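Local coordinates for protein ribosomal RNA small subunit methyltransferase E (Neisseria gonorrhoeae, PDB 5VM8) that probably methylates N3 of a specific uridine in 16S ribosomal RNA, taking the methyl group from S-adenosylmethionine, which it binds in a trefoil-knotted domain, at residues Asp78-Ser90 with Pro234-Asp247. Sequence-based numbering, arbitrary orientation.
Sequences DNESPLNITLIQS and PLAAIAAMQTLWGD
The flat amide of Gln242 meets Ser81 through its oxygen: Ser81 OG donates to Gln242 OE1 at 2.6 Å, 21° out of the carbonyl plane. Over one face of the amide sits Ile85 CD1, 3.6 Å from Gln242 NE2. That nitrogen donates to Leu107 O, so both ends of the buried amide have partners that help set its orientation; a water beside Leu83 O lies doubtfully close to it. Glutamine suits the place because its chain, bent at chi2 (-65°), brings OE1 to Ser81 while NE2 serves Leu107 O. Serine suits its own, one hydroxyl donating to Gln242 and accepting from Leu83 N at 3.2 Å, which closes an ST turn. The indole of Trp245 has Leu244 CB over one face and meets His190 edge-to-face; Leu83 packs with both methyls on Trp245 CB (CD2 at 3.8 Å), not on the indole. Leu83 CD2 also lies 3.4 Å from Met241 O, so this branched residue fills the angle where the chain leaves the helix. Farther along, Ile85 CD1 packs on Ile238 CG2 at 4.2 Å, and Leu87 reaches Ile238 more loosely. Ile85 and Leu87 thereby face helical segment 234-244, nearly antiparallel to strand 85-90 (166°), as a helix covering a parallel sheet does in the alpha/beta SPOUT methyltransferase fold.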
ATOM      1  N   ASP A  78      13.662   0.028 -10.737  1.00 78.66           N
ATOM      2  CA  ASP A  78      13.316   0.307  -9.350  1.00 78.98           C
ATOM      3  C   ASP A  78      12.648   1.673  -9.242  1.00 74.24           C
ATOM      4  O   ASP A  78      13.311   2.711  -9.370  1.00 71.78           O
ATOM      5  CB  ASP A  78      14.532   0.236  -8.433  1.00 86.57           C
ATOM      6  CG  ASP A  78      14.160   0.466  -6.977  1.00 83.51           C
ATOM      7  OD1 ASP A  78      13.166  -0.146  -6.509  1.00 71.82           O
ATOM      8  OD2 ASP A  78      14.857   1.265  -6.314  1.00 88.95           O
ATOM      9  N   ASN A  79      11.338   1.660  -8.984  1.00 70.42           N
ATOM     10  CA  ASN A  79      10.508   2.847  -8.824  1.00 65.16           C
ATOM     11  C   ASN A  79      10.216   3.174  -7.365  1.00 63.66           C
ATOM     12  O   ASN A  79       9.377   4.038  -7.089  1.00 62.73           O
ATOM     13  CB  ASN A  79       9.180   2.686  -9.570  1.00 59.67           C
ATOM     14  CG  ASN A  79       9.361   2.512 -11.044  1.00 67.44           C
ATOM     15  OD1 ASN A  79      10.311   3.034 -11.636  1.00 78.40           O
ATOM     16  ND2 ASN A  79       8.431   1.808 -11.668  1.00 64.32           N
ATOM     17  N   GLU A  80      10.813   2.446  -6.430  1.00 63.61           N
ATOM     18  CA  GLU A  80      10.499   2.628  -5.022  1.00 59.75           C
ATOM     19  C   GLU A  80      11.051   3.945  -4.481  1.00 51.57           C
ATOM     20  O   GLU A  80      12.132   4.394  -4.867  1.00 63.40           O
ATOM     21  CB  GLU A  80      11.053   1.453  -4.231  1.00 58.78           C
ATOM     22  CG  GLU A  80      10.339   0.161  -4.552  1.00 53.27           C
ATOM     23  CD  GLU A  80       8.845   0.277  -4.379  1.00 57.74           C
ATOM     24  OE1 GLU A  80       8.124  -0.047  -5.336  1.00 59.40           O
ATOM     25  OE2 GLU A  80       8.393   0.714  -3.295  1.00 60.39           O
ATOM     26  N   SER A  81      10.285   4.575  -3.605  1.00 48.85           N
ATOM     27  CA  SER A  81      10.813   5.660  -2.802  1.00 53.32           C
ATOM     28  C   SER A  81      11.778   5.095  -1.764  1.00 59.67           C
ATOM     29  O   SER A  81      11.525   4.023  -1.204  1.00 60.51           O
ATOM     30  CB  SER A  81       9.685   6.414  -2.092  1.00 51.28           C
ATOM     31  OG  SER A  81      10.167   7.398  -1.178  1.00 46.73           O
ATOM     32  N   PRO A  82      12.897   5.778  -1.500  1.00 59.13           N
ATOM     33  CA  PRO A  82      13.812   5.312  -0.451  1.00 57.59           C
ATOM     34  C   PRO A  82      13.278   5.589   0.931  1.00 54.86           C
ATOM     35  O   PRO A  82      13.832   5.069   1.910  1.00 54.09           O
ATOM     36  CB  PRO A  82      15.090   6.118  -0.721  1.00 59.07           C
ATOM     37  CG  PRO A  82      14.604   7.380  -1.336  1.00 57.90           C
ATOM     38  CD  PRO A  82      13.360   7.032  -2.122  1.00 62.35           C
ATOM     39  N   LEU A  83      12.237   6.415   1.024  1.00 52.34           N
ATOM     40  CA  LEU A  83      11.572   6.717   2.280  1.00 52.61           C
ATOM     41  C   LEU A  83      10.655   5.558   2.664  1.00 59.09           C
ATOM     42  O   LEU A  83       9.874   5.066   1.841  1.00 63.79           O
ATOM     43  CB  LEU A  83      10.776   8.012   2.144  1.00 50.38           C
ATOM     44  CG  LEU A  83      10.142   8.616   3.389  1.00 49.97           C
ATOM     45  CD1 LEU A  83      11.236   8.915   4.424  1.00 52.08           C
ATOM     46  CD2 LEU A  83       9.357   9.885   3.023  1.00 47.63           C
ATOM     47  N   ASN A  84      10.744   5.137   3.914  1.00 55.00           N
ATOM     48  CA  ASN A  84       9.964   4.028   4.448  1.00 49.77           C
ATOM     49  C   ASN A  84       8.764   4.575   5.224  1.00 45.78           C
ATOM     50  O   ASN A  84       8.928   5.172   6.283  1.00 39.85           O
ATOM     51  CB  ASN A  84      10.867   3.174   5.334  1.00 55.59           C
ATOM     52  CG  ASN A  84      10.304   1.818   5.598  1.00 55.66           C
ATOM     53  OD1 ASN A  84       9.160   1.683   6.005  1.00 58.02           O
ATOM     54  ND2 ASN A  84      11.108   0.799   5.387  1.00 56.23           N
ATOM     55  N   ILE A  85       7.558   4.400   4.686  1.00 47.14           N
ATOM     56  CA  ILE A  85       6.323   4.889   5.303  1.00 44.93           C
ATOM     57  C   ILE A  85       5.382   3.716   5.547  1.00 41.01           C
ATOM     58  O   ILE A  85       4.919   3.083   4.594  1.00 41.35           O
ATOM     59  CB  ILE A  85       5.609   5.931   4.429  1.00 39.02           C
ATOM     60  CG1 ILE A  85       6.548   7.071   4.048  1.00 44.90           C
ATOM     61  CG2 ILE A  85       4.363   6.457   5.157  1.00 31.38           C
ATOM     62  CD1 ILE A  85       6.040   7.877   2.855  1.00 44.78           C
ATOM     63  N   THR A  86       5.035   3.473   6.812  1.00 47.75           N
ATOM     64  CA  THR A  86       3.941   2.568   7.159  1.00 38.55           C
ATOM     65  C   THR A  86       2.712   3.422   7.437  1.00 41.70           C
ATOM     66  O   THR A  86       2.730   4.261   8.341  1.00 48.35           O
ATOM     67  CB  THR A  86       4.272   1.707   8.382  1.00 40.79           C
ATOM     68  OG1 THR A  86       5.413   0.883   8.108  1.00 46.05           O
ATOM     69  CG2 THR A  86       3.064   0.844   8.822  1.00 34.47           C
ATOM     70  N   LEU A  87       1.639   3.173   6.696  1.00 40.28           N
ATOM     71  CA  LEU A  87       0.347   3.809   6.935  1.00 39.80           C
ATOM     72  C   LEU A  87      -0.440   2.910   7.881  1.00 42.61           C
ATOM     73  O   LEU A  87      -0.804   1.790   7.519  1.00 44.21           O
ATOM     74  CB  LEU A  87      -0.404   4.012   5.622  1.00 37.74           C
ATOM     75  CG  LEU A  87      -1.901   4.351   5.683  1.00 37.33           C
ATOM     76  CD1 LEU A  87      -2.180   5.602   6.515  1.00 28.33           C
ATOM     77  CD2 LEU A  87      -2.469   4.492   4.253  1.00 39.40           C
ATOM     78  N   ILE A  88      -0.648   3.369   9.111  1.00 39.73           N
ATOM     79  CA  ILE A  88      -1.569   2.721  10.034  1.00 31.52           C
ATOM     80  C   ILE A  88      -2.920   3.402   9.873  1.00 37.33           C
ATOM     81  O   ILE A  88      -3.115   4.518  10.370  1.00 35.93           O
ATOM     82  CB  ILE A  88      -1.098   2.816  11.493  1.00 39.37           C
ATOM     83  CG1 ILE A  88       0.282   2.187  11.697  1.00 40.46           C
ATOM     84  CG2 ILE A  88      -2.103   2.100  12.422  1.00 34.45           C
ATOM     85  CD1 ILE A  88       0.666   2.123  13.159  1.00 42.67           C
ATOM     86  N   GLN A  89      -3.874   2.676   9.284  1.00 39.36           N
ATOM     87  CA  GLN A  89      -5.178   3.184   8.875  1.00 39.94           C
ATOM     88  C   GLN A  89      -6.288   2.471   9.644  1.00 42.97           C
ATOM     89  O   GLN A  89      -6.428   1.246   9.547  1.00 40.86           O
ATOM     90  CB  GLN A  89      -5.381   2.963   7.369  1.00 35.33           C
ATOM     91  CG  GLN A  89      -6.752   3.384   6.856  1.00 27.42           C
ATOM     92  CD  GLN A  89      -6.940   4.881   6.956  1.00 34.59           C
ATOM     93  OE1 GLN A  89      -6.185   5.636   6.334  1.00 34.78           O
ATOM     94  NE2 GLN A  89      -7.917   5.329   7.767  1.00 35.06           N
ATOM     95  N   SER A  90      -7.102   3.238  10.359  1.00 41.34           N
ATOM     96  CA  SER A  90      -8.300   2.673  10.964  1.00 42.28           C
ATOM     97  C   SER A  90      -9.300   2.271   9.896  1.00 43.72           C
ATOM     98  O   SER A  90      -9.551   3.031   8.956  1.00 38.12           O
ATOM     99  CB  SER A  90      -8.970   3.663  11.907  1.00 46.39           C
ATOM    100  OG  SER A  90      -8.001   4.266  12.718  1.00 51.91           O
ATOM    101  N   PRO A 234      -4.752  11.769   4.558  1.00 34.34           N
ATOM    102  CA  PRO A 234      -3.581  10.871   4.517  1.00 33.06           C
ATOM    103  C   PRO A 234      -2.875  10.839   3.169  1.00 44.85           C
ATOM    104  O   PRO A 234      -1.644  10.717   3.117  1.00 50.81           O
ATOM    105  CB  PRO A 234      -4.180   9.493   4.848  1.00 35.44           C
ATOM    106  CG  PRO A 234      -5.664   9.602   4.552  1.00 27.60           C
ATOM    107  CD  PRO A 234      -5.990  11.041   4.911  1.00 33.58           C
ATOM    108  N   LEU A 235      -3.620  10.924   2.066  1.00 44.52           N
ATOM    109  CA  LEU A 235      -2.991  10.980   0.754  1.00 38.89           C
ATOM    110  C   LEU A 235      -2.144  12.241   0.614  1.00 39.46           C
ATOM    111  O   LEU A 235      -0.986  12.183   0.179  1.00 38.44           O
ATOM    112  CB  LEU A 235      -4.053  10.900  -0.343  1.00 41.06           C
ATOM    113  CG  LEU A 235      -4.957   9.692  -0.134  1.00 36.98           C
ATOM    114  CD1 LEU A 235      -6.069   9.655  -1.171  1.00 36.86           C
ATOM    115  CD2 LEU A 235      -4.118   8.426  -0.155  1.00 39.11           C
ATOM    116  N   ALA A 236      -2.713  13.398   0.966  1.00 37.59           N
ATOM    117  CA  ALA A 236      -1.951  14.635   0.859  1.00 37.55           C
ATOM    118  C   ALA A 236      -0.697  14.571   1.717  1.00 34.46           C
ATOM    119  O   ALA A 236       0.361  15.058   1.309  1.00 39.07           O
ATOM    120  CB  ALA A 236      -2.821  15.834   1.240  1.00 35.59           C
ATOM    121  N   ALA A 237      -0.787  13.912   2.887  1.00 38.23           N
ATOM    122  CA  ALA A 237       0.332  13.843   3.820  1.00 29.83           C
ATOM    123  C   ALA A 237       1.466  13.000   3.265  1.00 33.33           C
ATOM    124  O   ALA A 237       2.641  13.396   3.342  1.00 39.66           O
ATOM    125  CB  ALA A 237      -0.146  13.299   5.170  1.00 36.84           C
ATOM    126  N   ILE A 238       1.136  11.840   2.691  1.00 31.65           N
ATOM    127  CA  ILE A 238       2.155  10.970   2.102  1.00 36.41           C
ATOM    128  C   ILE A 238       2.869  11.674   0.948  1.00 40.31           C
ATOM    129  O   ILE A 238       4.100  11.602   0.831  1.00 48.11           O
ATOM    130  CB  ILE A 238       1.516   9.638   1.661  1.00 32.99           C
ATOM    131  CG1 ILE A 238       0.972   8.898   2.892  1.00 35.04           C
ATOM    132  CG2 ILE A 238       2.499   8.778   0.881  1.00 33.21           C
ATOM    133  CD1 ILE A 238       0.097   7.656   2.606  1.00 35.79           C
ATOM    134  N   ALA A 239       2.120  12.419   0.121  1.00 34.81           N
ATOM    135  CA  ALA A 239       2.745  13.197  -0.949  1.00 41.41           C
ATOM    136  C   ALA A 239       3.645  14.276  -0.365  1.00 43.04           C
ATOM    137  O   ALA A 239       4.750  14.524  -0.872  1.00 46.19           O
ATOM    138  CB  ALA A 239       1.683  13.818  -1.873  1.00 34.78           C
ATOM    139  N   ALA A 240       3.179  14.934   0.697  1.00 41.14           N
ATOM    140  CA  ALA A 240       4.006  15.916   1.390  1.00 44.79           C
ATOM    141  C   ALA A 240       5.266  15.266   1.958  1.00 47.98           C
ATOM    142  O   ALA A 240       6.350  15.862   1.934  1.00 51.53           O
ATOM    143  CB  ALA A 240       3.197  16.583   2.510  1.00 38.95           C
ATOM    144  N   MET A 241       5.141  14.038   2.472  1.00 44.19           N
ATOM    145  CA  MET A 241       6.310  13.333   2.997  1.00 39.91           C
ATOM    146  C   MET A 241       7.293  12.993   1.883  1.00 41.18           C
ATOM    147  O   MET A 241       8.510  13.088   2.075  1.00 43.55           O
ATOM    148  CB  MET A 241       5.876  12.055   3.723  1.00 38.85           C
ATOM    149  CG  MET A 241       5.166  12.266   5.037  1.00 43.03           C
ATOM    150  SD  MET A 241       4.542  10.706   5.758  1.00 45.95           S
ATOM    151  CE  MET A 241       3.307  11.401   6.839  1.00 40.46           C
ATOM    152  N   GLN A 242       6.787  12.550   0.721  1.00 42.88           N
ATOM    153  CA  GLN A 242       7.678  12.278  -0.405  1.00 41.25           C
ATOM    154  C   GLN A 242       8.364  13.550  -0.911  1.00 42.84           C
ATOM    155  O   GLN A 242       9.463  13.478  -1.481  1.00 48.05           O
ATOM    156  CB  GLN A 242       6.921  11.596  -1.567  1.00 43.67           C
ATOM    157  CG  GLN A 242       6.243  10.235  -1.245  1.00 42.79           C
ATOM    158  CD  GLN A 242       7.222   9.099  -0.888  1.00 47.70           C
ATOM    159  OE1 GLN A 242       8.443   9.279  -0.809  1.00 50.36           O
ATOM    160  NE2 GLN A 242       6.668   7.921  -0.668  1.00 46.81           N
ATOM    161  N   THR A 243       7.729  14.713  -0.732  1.00 41.23           N
ATOM    162  CA  THR A 243       8.315  15.982  -1.164  1.00 41.93           C
ATOM    163  C   THR A 243       9.426  16.443  -0.210  1.00 48.67           C
ATOM    164  O   THR A 243      10.469  16.953  -0.658  1.00 48.89           O
ATOM    165  CB  THR A 243       7.204  17.032  -1.299  1.00 41.35           C
ATOM    166  OG1 THR A 243       6.234  16.577  -2.240  1.00 48.55           O
ATOM    167  CG2 THR A 243       7.749  18.376  -1.733  1.00 49.72           C
ATOM    168  N   LEU A 244       9.239  16.234   1.105  1.00 48.59           N
ATOM    169  CA  LEU A 244      10.248  16.620   2.098  1.00 50.73           C
ATOM    170  C   LEU A 244      11.362  15.584   2.236  1.00 45.64           C
ATOM    171  O   LEU A 244      12.519  15.945   2.431  1.00 53.13           O
ATOM    172  CB  LEU A 244       9.589  16.829   3.465  1.00 46.03           C
ATOM    173  CG  LEU A 244       8.652  18.024   3.571  1.00 46.36           C
ATOM    174  CD1 LEU A 244       7.820  17.963   4.834  1.00 43.27           C
ATOM    175  CD2 LEU A 244       9.491  19.288   3.533  1.00 42.42           C
ATOM    176  N   TRP A 245      11.032  14.299   2.187  1.00 47.51           N
ATOM    177  CA  TRP A 245      11.990  13.258   2.525  1.00 51.74           C
ATOM    178  C   TRP A 245      12.063  12.121   1.511  1.00 54.09           C
ATOM    179  O   TRP A 245      12.928  11.249   1.660  1.00 59.88           O
ATOM    180  CB  TRP A 245      11.684  12.697   3.935  1.00 54.04           C
ATOM    181  CG  TRP A 245      11.435  13.813   4.944  1.00 52.97           C
ATOM    182  CD1 TRP A 245      12.289  14.828   5.252  1.00 53.91           C
ATOM    183  CD2 TRP A 245      10.256  14.032   5.746  1.00 46.30           C
ATOM    184  NE1 TRP A 245      11.720  15.671   6.175  1.00 43.59           N
ATOM    185  CE2 TRP A 245      10.476  15.208   6.497  1.00 44.87           C
ATOM    186  CE3 TRP A 245       9.048  13.354   5.904  1.00 45.46           C
ATOM    187  CZ2 TRP A 245       9.536  15.715   7.392  1.00 43.71           C
ATOM    188  CZ3 TRP A 245       8.114  13.865   6.784  1.00 47.05           C
ATOM    189  CH2 TRP A 245       8.372  15.036   7.525  1.00 46.30           C
ATOM    190  N   GLY A 246      11.171  12.076   0.514  1.00 49.21           N
ATOM    191  CA  GLY A 246      11.153  10.980  -0.444  1.00 48.72           C
ATOM    192  C   GLY A 246      11.601  11.295  -1.867  1.00 52.31           C
ATOM    193  O   GLY A 246      12.433  12.175  -2.091  1.00 58.13           O
ATOM    194  N   ASP A 247      11.053  10.595  -2.850  1.00 52.59           N
ATOM    195  CA  ASP A 247      11.543  10.750  -4.207  1.00 56.77           C
ATOM    196  C   ASP A 247      10.763  11.803  -4.990  1.00 55.11           C
ATOM    197  O   ASP A 247      10.922  11.881  -6.211  1.00 58.24           O
ATOM    198  CB  ASP A 247      11.548   9.403  -4.957  1.00 59.41           C
ATOM    199  CG  ASP A 247      10.161   8.785  -5.107  1.00 60.85           C
ATOM    200  OD1 ASP A 247       9.210   9.234  -4.430  1.00 50.74           O
ATOM    201  OD2 ASP A 247      10.021   7.860  -5.944  1.00 63.55           O
TER
HETATM  202  O   HOH W   1       7.250   5.710   0.438  1.00 47.94           O